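Local coordinates for protein beta-1,3-1,4-glucanase (Caldicellulosiruptor sp. F32, PDB 5H4R) that hydrolyses mixed-linkage beta-1,3-1,4-glucans such as lichenan, as a lichenase of glycoside hydrolase family 5, at residues K24-I28 and S389-Y394; R275-A280 and S338-F342; I30-I35 and R348-G354. The protein carries 1 engineered substitution. Where two conformers were deposited one is given. Residue numbers count along the deposited sequence, not the author numbering.

Interaction 1: K24-I28 and S389-Y394; sequences KIPEI and SAMMKY
An extended N-terminal segment packs here against the last helix of a (beta/alpha)8 TIM barrel, on the outer surface of the fold. Residues 24-28 have phi between -75° and -112° and psi from 108° to 156°. They run in the same direction as helical residues 389-394, with Ile25 opposite Ala390 (CA atoms 5.7 Å apart) and Ile28 near Tyr394 (CA atoms 8.5 Å apart). Ile25, an m,t rotamer, lies along the helix, its CD1 3.7 Å from Ser389 CB and its CG2 4.2 Å from Ala390 CB and 3.8 Å from Lys393 CD. Lys393 (t,t,t,p) meets Glu27, whose m,m rotamer brings its end back, in a salt bridge, NZ to OE2 3.2 Å. Ile28 CB sits over one face of the Tyr394 ring in a CH-pi contact, 4.1 Å from the centroid, while Arg348 of helix 336-352 also touches both side chains. The phenol, carried on an m rotamer, grips the passing backbone twice: Tyr394 OH donates to Pro26 O and accepts from Ile28 N, each at 2.8 Å.

Interaction 2: R275-A280 and S338-F342; sequences RPYNFA and SRVEF
Two phenylalanines, both with chi1 near t, fill the space between the short helix 277-280 and helix 336-352. The backbones stay well apart, the nearest CA pair being Ala280 and Arg339 at 8.4 Å, so long side chains must bridge the distance. Phe279 (chi1 173°, chi2 73°) and Phe342 (chi1 166°, chi2 85°) point toward each other's segment; Phe279 CE2 comes 3.8 Å from Phe342 CG, the centroids are 5.5 Å apart, and the planes meet obliquely at 53°. Phe279 also reaches the preceding helical turn, with CE1 3.8 Å from Ser338 CB and CZ 4.0 Å from Arg339 CG. Residues 275-280 follow strand 267-272 of the TIM barrel, just after the glycan-pocket residue Tyr274, whereas 338-342 belong to the helix between the last two barrel strands; the contact thus packs the segment that follows this strand, beside the substrate site, against the outer helical layer. A cis peptide precedes Pro276, which takes the N-cap position, its O accepting from Ala280 N at 2.9 Å. The edge of Phe342 faces this turn: CE1 lies 3.2 Å from Arg275 O, a buried carbonyl without a hydrogen-bond partner in the model, and 4.3 Å from Pro276 CD. Phe342 CZ is also 4.3 Å from Ala280 CB. Trp293 joins both rings, meeting Phe342 edge-to-face, and its N binds Ser338 OG. The two arginines direct their charges out of the interface: Arg275 (m,t,t) forms a salt bridge with Glu247, and Arg339 (m,t,m) bonds to Ala329 O and makes a cation-pi contact with Tyr384.

Interaction 3: I30-I35 and R348-G354; sequences IASRKI and RAARARG
Arg348 binds the backbone carbonyl of Ile30 through two nitrogens, NH2 to Ile30 O at 2.8 Å and NE to the same Ile30 O at 3.3 Å. Its chi1 t, chi2 p, chi3 t conformation brings the guanidinium edge-on to that oxygen. A second strong link is between main chains: Arg33 N donates to Ala352 O at 2.8 Å and nearly linearly (170°). Two waters supplement these bonds. Water 1 accepts from Ile30 N (2.9 Å) and weakly from Arg348 NE (3.0 Å), and water 2 joins Ser32 OG (2.9 Å) to Arg351 O (2.8 Å).

Residues 30-35 are extended throughout and keep step with the helix end: Ile30 lies by Ala349 (CA atoms 6.7 Å apart), Ser32 by Ala352 (4.2 Å), Arg33 by Arg353 (5.6 Å) and Ile35 by Gly354 (6.0 Å). Ile30, an m,t rotamer, puts CD1 4.0 Å from Ala349 CB and CG2 3.7 Å from Ala352 CB. Arg33 and Arg353 bring like charges together, Arg33 NH1 to Arg353 NE 4.2 Å, with Asp309 of helix 298-316 forming a salt bridge to Arg353. Ile35 (m,m) lays CD1 3.6 Å from Gly354 N; an ideal CB on Gly354 would lie a tight 3.1 Å from Ile35 CD1, and the positive phi of Gly354 (83°) by itself favours glycine.

Gly354 is the C-prime residue of a Schellman motif, with Gly354 N bonded to Arg351 O and Ile355 N to Ala350 O. The motif ends helix 336-352 just before strand 356-361, the last strand of the TIM barrel, and the N-terminal segment packs across this helix end.

Overall arrangement
Helix 336-352 ties the three contacts together: interactions 2 and 3 use its beginning and its end, their centres about 19 Å apart, and interaction 1 touches it at Val340, Glu341 and Arg348. Residues 24-28 and 30-35 are successive parts of one N-terminal segment, which runs first along helix 385-395 and then across the end of helix 336-352; interactions 1 and 3, with centres about 15 Å apart, meet where Tyr394 and Ile28 pack on Arg348. In sequence, 24-28 and 389-394 enclose 30-35 and 348-354, which in turn enclose interaction 2. Interaction 1 thus brings the two ends of the chain together on the outer face of the barrel's helical layer, while interaction 2 lies nearer the glycan site.

Interaction 1: K24-I28 and S389-Y394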
loop_
_atom_site.group_PDB
_atom_site.type_symbol
_atom_site.label_atom_id
_atom_site.label_comp_id
_atom_site.label_asym_id
_atom_site.label_seq_id
_atom_site.Cartn_x
_atom_site.Cartn_y
_atom_site.Cartn_z
ATOM N N LYS A 24 -19.232 -19.608 3.166
ATOM C CA LYS A 24 -19.988 -19.121 4.313
ATOM C C LYS A 24 -19.148 -18.076 5.026
ATOM O O LYS A 24 -18.044 -18.380 5.491
ATOM C CB LYS A 24 -20.346 -20.268 5.261
ATOM C CG LYS A 24 -21.128 -19.838 6.504
ATOM C CD LYS A 24 -21.265 -20.980 7.494
ATOM C CE LYS A 24 -21.696 -20.483 8.868
ATOM N NZ LYS A 24 -21.693 -21.572 9.887
ATOM N N ILE A 25 -19.658 -16.853 5.102
ATOM C CA ILE A 25 -18.929 -15.796 5.805
ATOM C C ILE A 25 -19.072 -16.028 7.306
ATOM O O ILE A 25 -20.199 -16.181 7.792
ATOM C CB ILE A 25 -19.456 -14.422 5.411
ATOM C CG1 ILE A 25 -19.273 -14.188 3.905
ATOM C CG2 ILE A 25 -18.752 -13.347 6.198
ATOM C CD1 ILE A 25 -20.016 -12.924 3.378
ATOM N N PRO A 26 -17.983 -16.037 8.068
ATOM C CA PRO A 26 -18.081 -16.355 9.491
ATOM C C PRO A 26 -18.578 -15.173 10.310
ATOM O O PRO A 26 -18.441 -14.013 9.928
ATOM C CB PRO A 26 -16.639 -16.710 9.873
ATOM C CG PRO A 26 -15.815 -15.880 8.953
ATOM C CD PRO A 26 -16.574 -15.861 7.645
ATOM N N GLU A 27 -19.151 -15.503 11.464
ATOM C CA GLU A 27 -19.467 -14.505 12.483
ATOM C C GLU A 27 -18.239 -14.305 13.361
ATOM O O GLU A 27 -17.902 -15.177 14.171
ATOM C CB GLU A 27 -20.675 -14.946 13.305
ATOM C CG GLU A 27 -21.989 -14.768 12.582
ATOM C CD GLU A 27 -22.331 -13.303 12.361
ATOM O OE1 GLU A 27 -21.939 -12.467 13.203
ATOM O OE2 GLU A 27 -22.985 -12.989 11.344
ATOM N N ILE A 28 -17.586 -13.158 13.207
ATOM C CA ILE A 28 -16.318 -12.869 13.878
ATOM C C ILE A 28 -16.631 -12.101 15.153
ATOM O O ILE A 28 -17.347 -11.088 15.112
ATOM C CB ILE A 28 -15.373 -12.043 12.984
ATOM C CG1 ILE A 28 -15.107 -12.678 11.607
ATOM C CG2 ILE A 28 -14.043 -11.763 13.724
ATOM C CD1 ILE A 28 -14.052 -13.714 11.563
ATOM N N SER A 389 -17.599 -9.509 0.045
ATOM C CA SER A 389 -18.669 -9.420 1.031
ATOM C C SER A 389 -18.152 -9.701 2.431
ATOM O O SER A 389 -18.629 -9.102 3.410
ATOM C CB SER A 389 -19.785 -10.399 0.684
ATOM O OG SER A 389 -20.439 -9.982 -0.484
ATOM N N ALA A 390 -17.201 -10.626 2.545
ATOM C CA ALA A 390 -16.607 -10.935 3.843
ATOM C C ALA A 390 -15.931 -9.708 4.435
ATOM O O ALA A 390 -16.060 -9.432 5.636
ATOM C CB ALA A 390 -15.600 -12.080 3.700
ATOM N N MET A 391 -15.215 -8.954 3.600
ATOM C CA MET A 391 -14.553 -7.751 4.073
ATOM C C MET A 391 -15.576 -6.683 4.403
ATOM O O MET A 391 -15.449 -5.985 5.411
ATOM C CB MET A 391 -13.556 -7.267 3.029
ATOM C CG MET A 391 -12.447 -8.280 2.810
ATOM S SD MET A 391 -11.090 -7.623 1.864
ATOM C CE MET A 391 -11.834 -7.496 0.227
ATOM N N MET A 392 -16.600 -6.539 3.564
ATOM C CA MET A 392 -17.530 -5.434 3.767
ATOM C C MET A 392 -18.327 -5.602 5.049
ATOM O O MET A 392 -18.758 -4.603 5.646
ATOM C CB MET A 392 -18.457 -5.317 2.568
ATOM C CG MET A 392 -17.752 -4.955 1.314
ATOM S SD MET A 392 -16.852 -3.394 1.482
ATOM C CE MET A 392 -15.758 -3.573 0.071
ATOM N N LYS A 393 -18.550 -6.853 5.467
ATOM C CA LYS A 393 -19.285 -7.127 6.693
ATOM C C LYS A 393 -18.630 -6.481 7.904
ATOM O O LYS A 393 -19.331 -6.062 8.830
ATOM C CB LYS A 393 -19.394 -8.633 6.897
ATOM C CG LYS A 393 -20.196 -9.047 8.118
ATOM C CD LYS A 393 -20.370 -10.566 8.145
ATOM C CE LYS A 393 -21.100 -11.044 9.400
ATOM N NZ LYS A 393 -22.474 -10.491 9.483
ATOM N N TYR A 394 -17.298 -6.373 7.905
ATOM C CA TYR A 394 -16.556 -5.915 9.072
ATOM C C TYR A 394 -15.764 -4.632 8.850
ATOM O O TYR A 394 -15.116 -4.168 9.783
ATOM C CB TYR A 394 -15.604 -7.025 9.561
ATOM C CG TYR A 394 -16.396 -8.248 10.004
ATOM C CD1 TYR A 394 -17.091 -8.222 11.180
ATOM C CD2 TYR A 394 -16.464 -9.398 9.220
ATOM C CE1 TYR A 394 -17.847 -9.320 11.607
ATOM C CE2 TYR A 394 -17.229 -10.508 9.626
ATOM C CZ TYR A 394 -17.902 -10.463 10.819
ATOM O OH TYR A 394 -18.678 -11.537 11.259
#

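Interaction 2: R275-A280 and S338-F342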
loop_
_atom_site.group_PDB
_atom_site.type_symbol
_atom_site.label_atom_id
_atom_site.label_comp_id
_atom_site.label_asym_id
_atom_site.label_seq_id
_atom_site.Cartn_x
_atom_site.Cartn_y
_atom_site.Cartn_z
ATOM N N ARG A 275 -0.113 -11.817 5.960
ATOM C CA ARG A 275 0.148 -12.681 7.100
ATOM C C ARG A 275 -1.109 -13.444 7.470
ATOM O O ARG A 275 -2.217 -12.886 7.424
ATOM C CB ARG A 275 0.624 -11.880 8.293
ATOM C CG ARG A 275 1.875 -11.118 7.919
ATOM C CD ARG A 275 2.648 -10.733 9.074
ATOM N NE ARG A 275 3.859 -10.054 8.618
ATOM C CZ ARG A 275 4.733 -9.496 9.427
ATOM N NH1 ARG A 275 4.536 -9.532 10.740
ATOM N NH2 ARG A 275 5.801 -8.889 8.901
ATOM N N PRO A 276 -0.956 -14.726 7.852
ATOM C CA PRO A 276 0.301 -15.499 7.912
ATOM C C PRO A 276 0.858 -15.767 6.528
ATOM O O PRO A 276 0.125 -16.125 5.615
ATOM C CB PRO A 276 -0.111 -16.793 8.605
ATOM C CG PRO A 276 -1.564 -16.944 8.293
ATOM C CD PRO A 276 -2.120 -15.524 8.256
ATOM N N TYR A 277 2.173 -15.562 6.405
ATOM C CA TYR A 277 2.841 -15.613 5.107
ATOM C C TYR A 277 2.615 -16.943 4.393
ATOM O O TYR A 277 2.337 -16.965 3.183
ATOM C CB TYR A 277 4.332 -15.357 5.308
ATOM C CG TYR A 277 5.175 -15.611 4.086
ATOM C CD1 TYR A 277 5.255 -14.655 3.067
ATOM C CD2 TYR A 277 5.878 -16.787 3.938
ATOM C CE1 TYR A 277 5.999 -14.893 1.952
ATOM C CE2 TYR A 277 6.632 -17.014 2.812
ATOM C CZ TYR A 277 6.686 -16.064 1.833
ATOM O OH TYR A 277 7.465 -16.336 0.716
ATOM N N ASN A 278 2.737 -18.060 5.117
ATOM C CA ASN A 278 2.694 -19.368 4.463
ATOM C C ASN A 278 1.338 -19.627 3.812
ATOM O O ASN A 278 1.257 -20.358 2.806
ATOM C CB ASN A 278 3.073 -20.488 5.441
ATOM C CG ASN A 278 2.155 -20.597 6.668
ATOM O OD1 ASN A 278 1.251 -19.811 6.872
ATOM N ND2 ASN A 278 2.404 -21.612 7.486
ATOM N N PHE A 279 0.268 -19.021 4.340
ATOM C CA PHE A 279 -1.063 -19.074 3.741
ATOM C C PHE A 279 -1.283 -18.008 2.668
ATOM O O PHE A 279 -1.726 -18.316 1.557
ATOM C CB PHE A 279 -2.146 -18.911 4.824
ATOM C CG PHE A 279 -3.516 -18.782 4.269
ATOM C CD1 PHE A 279 -4.165 -19.863 3.728
ATOM C CD2 PHE A 279 -4.160 -17.546 4.249
ATOM C CE1 PHE A 279 -5.419 -19.734 3.182
ATOM C CE2 PHE A 279 -5.413 -17.426 3.709
ATOM C CZ PHE A 279 -6.049 -18.506 3.188
ATOM N N ALA A 280 -0.984 -16.751 2.993
ATOM C CA ALA A 280 -1.446 -15.619 2.201
ATOM C C ALA A 280 -0.601 -15.344 0.964
ATOM O O ALA A 280 -1.145 -14.967 -0.072
ATOM C CB ALA A 280 -1.457 -14.389 3.087
ATOM N N SER A 338 -11.379 -20.810 2.892
ATOM C CA SER A 338 -10.285 -20.297 3.720
ATOM C C SER A 338 -10.027 -18.816 3.473
ATOM O O SER A 338 -9.787 -18.051 4.414
ATOM C CB SER A 338 -8.995 -21.071 3.464
ATOM O OG SER A 338 -9.049 -22.392 3.973
ATOM N N ARG A 339 -10.009 -18.395 2.205
ATOM C CA ARG A 339 -9.721 -16.998 1.917
ATOM C C ARG A 339 -10.856 -16.083 2.380
ATOM O O ARG A 339 -10.599 -14.950 2.805
ATOM C CB ARG A 339 -9.428 -16.829 0.436
ATOM C CG ARG A 339 -8.180 -17.537 -0.002
ATOM C CD ARG A 339 -7.581 -16.909 -1.234
ATOM N NE ARG A 339 -8.460 -17.090 -2.384
ATOM C CZ ARG A 339 -8.564 -16.266 -3.431
ATOM N NH1 ARG A 339 -7.864 -15.137 -3.523
ATOM N NH2 ARG A 339 -9.388 -16.589 -4.407
ATOM N N VAL A 340 -12.100 -16.571 2.347
ATOM C CA VAL A 340 -13.248 -15.829 2.885
ATOM C C VAL A 340 -13.113 -15.631 4.398
ATOM O O VAL A 340 -13.277 -14.516 4.927
ATOM C CB VAL A 340 -14.550 -16.562 2.513
ATOM C CG1 VAL A 340 -15.744 -16.061 3.320
ATOM C CG2 VAL A 340 -14.837 -16.452 1.020
ATOM N N GLU A 341 -12.797 -16.703 5.127
ATOM C CA GLU A 341 -12.633 -16.568 6.571
ATOM C C GLU A 341 -11.464 -15.652 6.911
ATOM O O GLU A 341 -11.575 -14.795 7.803
ATOM C CB GLU A 341 -12.451 -17.938 7.214
ATOM C CG GLU A 341 -13.711 -18.787 7.186
ATOM C CD GLU A 341 -13.543 -20.182 7.800
ATOM O OE1 GLU A 341 -12.781 -20.347 8.787
ATOM O OE2 GLU A 341 -14.171 -21.139 7.273
ATOM N N PHE A 342 -10.331 -15.829 6.216
ATOM C CA PHE A 342 -9.174 -14.952 6.367
ATOM C C PHE A 342 -9.555 -13.489 6.186
ATOM O O PHE A 342 -9.155 -12.627 6.982
ATOM C CB PHE A 342 -8.104 -15.346 5.342
ATOM C CG PHE A 342 -7.004 -14.338 5.161
ATOM C CD1 PHE A 342 -5.899 -14.320 5.983
ATOM C CD2 PHE A 342 -7.067 -13.419 4.112
ATOM C CE1 PHE A 342 -4.883 -13.379 5.788
ATOM C CE2 PHE A 342 -6.063 -12.490 3.909
ATOM C CZ PHE A 342 -4.967 -12.469 4.740
#

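Interaction 3: I30-I35 and R348-G354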
loop_
_atom_site.group_PDB
_atom_site.type_symbol
_atom_site.label_atom_id
_atom_site.label_comp_id
_atom_site.label_asym_id
_atom_site.label_seq_id
_atom_site.Cartn_x
_atom_site.Cartn_y
_atom_site.Cartn_z
ATOM N N ILE A 30 -14.550 -10.167 17.783
ATOM C CA ILE A 30 -13.366 -9.485 18.293
ATOM C C ILE A 30 -13.830 -8.180 18.930
ATOM O O ILE A 30 -14.434 -7.338 18.254
ATOM C CB ILE A 30 -12.335 -9.195 17.193
ATOM C CG1 ILE A 30 -11.866 -10.495 16.517
ATOM C CG2 ILE A 30 -11.143 -8.444 17.794
ATOM C CD1 ILE A 30 -10.994 -10.281 15.318
ATOM N N ALA A 31 -13.540 -8.005 20.218
ATOM C CA ALA A 31 -13.926 -6.784 20.910
ATOM C C ALA A 31 -13.146 -5.580 20.387
ATOM O O ALA A 31 -11.950 -5.667 20.104
ATOM C CB ALA A 31 -13.693 -6.949 22.414
ATOM N N SER A 32 -13.831 -4.446 20.245
ATOM C CA SER A 32 -13.144 -3.223 19.847
ATOM C C SER A 32 -12.244 -2.738 20.981
ATOM O O SER A 32 -12.585 -2.836 22.163
ATOM C CB SER A 32 -14.140 -2.123 19.463
ATOM O OG SER A 32 -13.458 -0.947 19.015
ATOM N N ARG A 33 -11.075 -2.236 20.612
ATOM C CA ARG A 33 -10.185 -1.576 21.541
ATOM C C ARG A 33 -10.586 -0.108 21.677
ATOM O O ARG A 33 -11.365 0.429 20.881
ATOM C CB ARG A 33 -8.733 -1.685 21.060
ATOM C CG ARG A 33 -8.205 -3.124 20.871
ATOM C CD ARG A 33 -8.166 -3.921 22.148
ATOM N NE ARG A 33 -7.006 -3.587 22.957
ATOM C CZ ARG A 33 -5.767 -3.944 22.626
ATOM N NH1 ARG A 33 -5.538 -4.642 21.492
ATOM N NH2 ARG A 33 -4.771 -3.587 23.410
ATOM N N LYS A 34 -10.043 0.550 22.691
ATOM C CA LYS A 34 -10.235 1.992 22.807
ATOM C C LYS A 34 -9.480 2.674 21.684
ATOM O O LYS A 34 -8.274 2.459 21.528
ATOM C CB LYS A 34 -9.753 2.496 24.162
ATOM C CG LYS A 34 -9.918 3.982 24.334
ATOM C CD LYS A 34 -11.401 4.369 24.410
ATOM C CE LYS A 34 -11.592 5.830 24.836
ATOM N NZ LYS A 34 -11.154 6.800 23.785
ATOM N N ILE A 35 -10.184 3.466 20.887
ATOM C CA ILE A 35 -9.598 4.211 19.780
ATOM C C ILE A 35 -9.660 5.692 20.140
ATOM O O ILE A 35 -10.759 6.217 20.405
ATOM C CB ILE A 35 -10.321 3.946 18.449
ATOM C CG1 ILE A 35 -10.548 2.436 18.203
ATOM C CG2 ILE A 35 -9.548 4.600 17.296
ATOM C CD1 ILE A 35 -9.317 1.606 18.306
ATOM N N ARG A 348 -11.755 -7.391 10.329
ATOM C CA ARG A 348 -12.300 -7.088 11.658
ATOM C C ARG A 348 -11.194 -6.877 12.694
ATOM O O ARG A 348 -11.276 -5.960 13.530
ATOM C CB ARG A 348 -13.228 -8.205 12.124
ATOM C CG ARG A 348 -13.779 -8.009 13.556
ATOM C CD ARG A 348 -14.535 -6.710 13.730
ATOM N NE ARG A 348 -14.697 -6.380 15.147
ATOM C CZ ARG A 348 -14.897 -5.145 15.616
ATOM N NH1 ARG A 348 -14.965 -4.113 14.792
ATOM N NH2 ARG A 348 -15.018 -4.937 16.924
ATOM N N ALA A 349 -10.172 -7.734 12.678
ATOM C CA ALA A 349 -9.053 -7.555 13.595
ATOM C C ALA A 349 -8.465 -6.155 13.462
ATOM O O ALA A 349 -8.131 -5.505 14.459
ATOM C CB ALA A 349 -7.985 -8.610 13.345
ATOM N N ALA A 350 -8.303 -5.684 12.235
ATOM C CA ALA A 350 -7.772 -4.346 12.017
ATOM C C ALA A 350 -8.741 -3.280 12.521
ATOM O O ALA A 350 -8.351 -2.343 13.239
ATOM C CB ALA A 350 -7.493 -4.163 10.527
ATOM N N ARG A 351 -10.010 -3.400 12.157
ATOM C CA ARG A 351 -10.968 -2.366 12.523
ATOM C C ARG A 351 -11.125 -2.278 14.024
ATOM O O ARG A 351 -11.301 -1.187 14.573
ATOM C CB ARG A 351 -12.338 -2.619 11.877
ATOM C CG ARG A 351 -13.442 -1.647 12.343
ATOM C CD ARG A 351 -13.110 -0.161 12.038
ATOM N NE ARG A 351 -12.955 -0.029 10.600
ATOM C CZ ARG A 351 -11.967 0.590 9.973
ATOM N NH1 ARG A 351 -11.022 1.263 10.638
ATOM N NH2 ARG A 351 -11.958 0.565 8.646
ATOM N N ALA A 352 -11.085 -3.420 14.711
ATOM C CA ALA A 352 -11.178 -3.420 16.165
ATOM C C ALA A 352 -10.029 -2.641 16.804
ATOM O O ALA A 352 -10.153 -2.185 17.943
ATOM C CB ALA A 352 -11.168 -4.860 16.693
ATOM N N ARG A 353 -8.914 -2.507 16.095
ATOM C CA ARG A 353 -7.742 -1.782 16.557
ATOM C C ARG A 353 -7.587 -0.434 15.864
ATOM O O ARG A 353 -6.535 0.192 15.972
ATOM C CB ARG A 353 -6.504 -2.644 16.341
ATOM C CG ARG A 353 -6.490 -3.875 17.259
ATOM C CD ARG A 353 -5.522 -4.877 16.725
ATOM N NE ARG A 353 -5.374 -6.089 17.538
ATOM C CZ ARG A 353 -6.121 -7.184 17.410
ATOM N NH1 ARG A 353 -7.111 -7.242 16.531
ATOM N NH2 ARG A 353 -5.889 -8.239 18.174
ATOM N N GLY A 354 -8.610 0.018 15.157
ATOM C CA GLY A 354 -8.637 1.338 14.564
ATOM C C GLY A 354 -7.931 1.459 13.242
ATOM O O GLY A 354 -7.666 2.593 12.796
HETATM O O HOH W 1 -16.397 -8.701 16.028
HETATM O O HOH W 2 -13.129 -0.018 16.284
#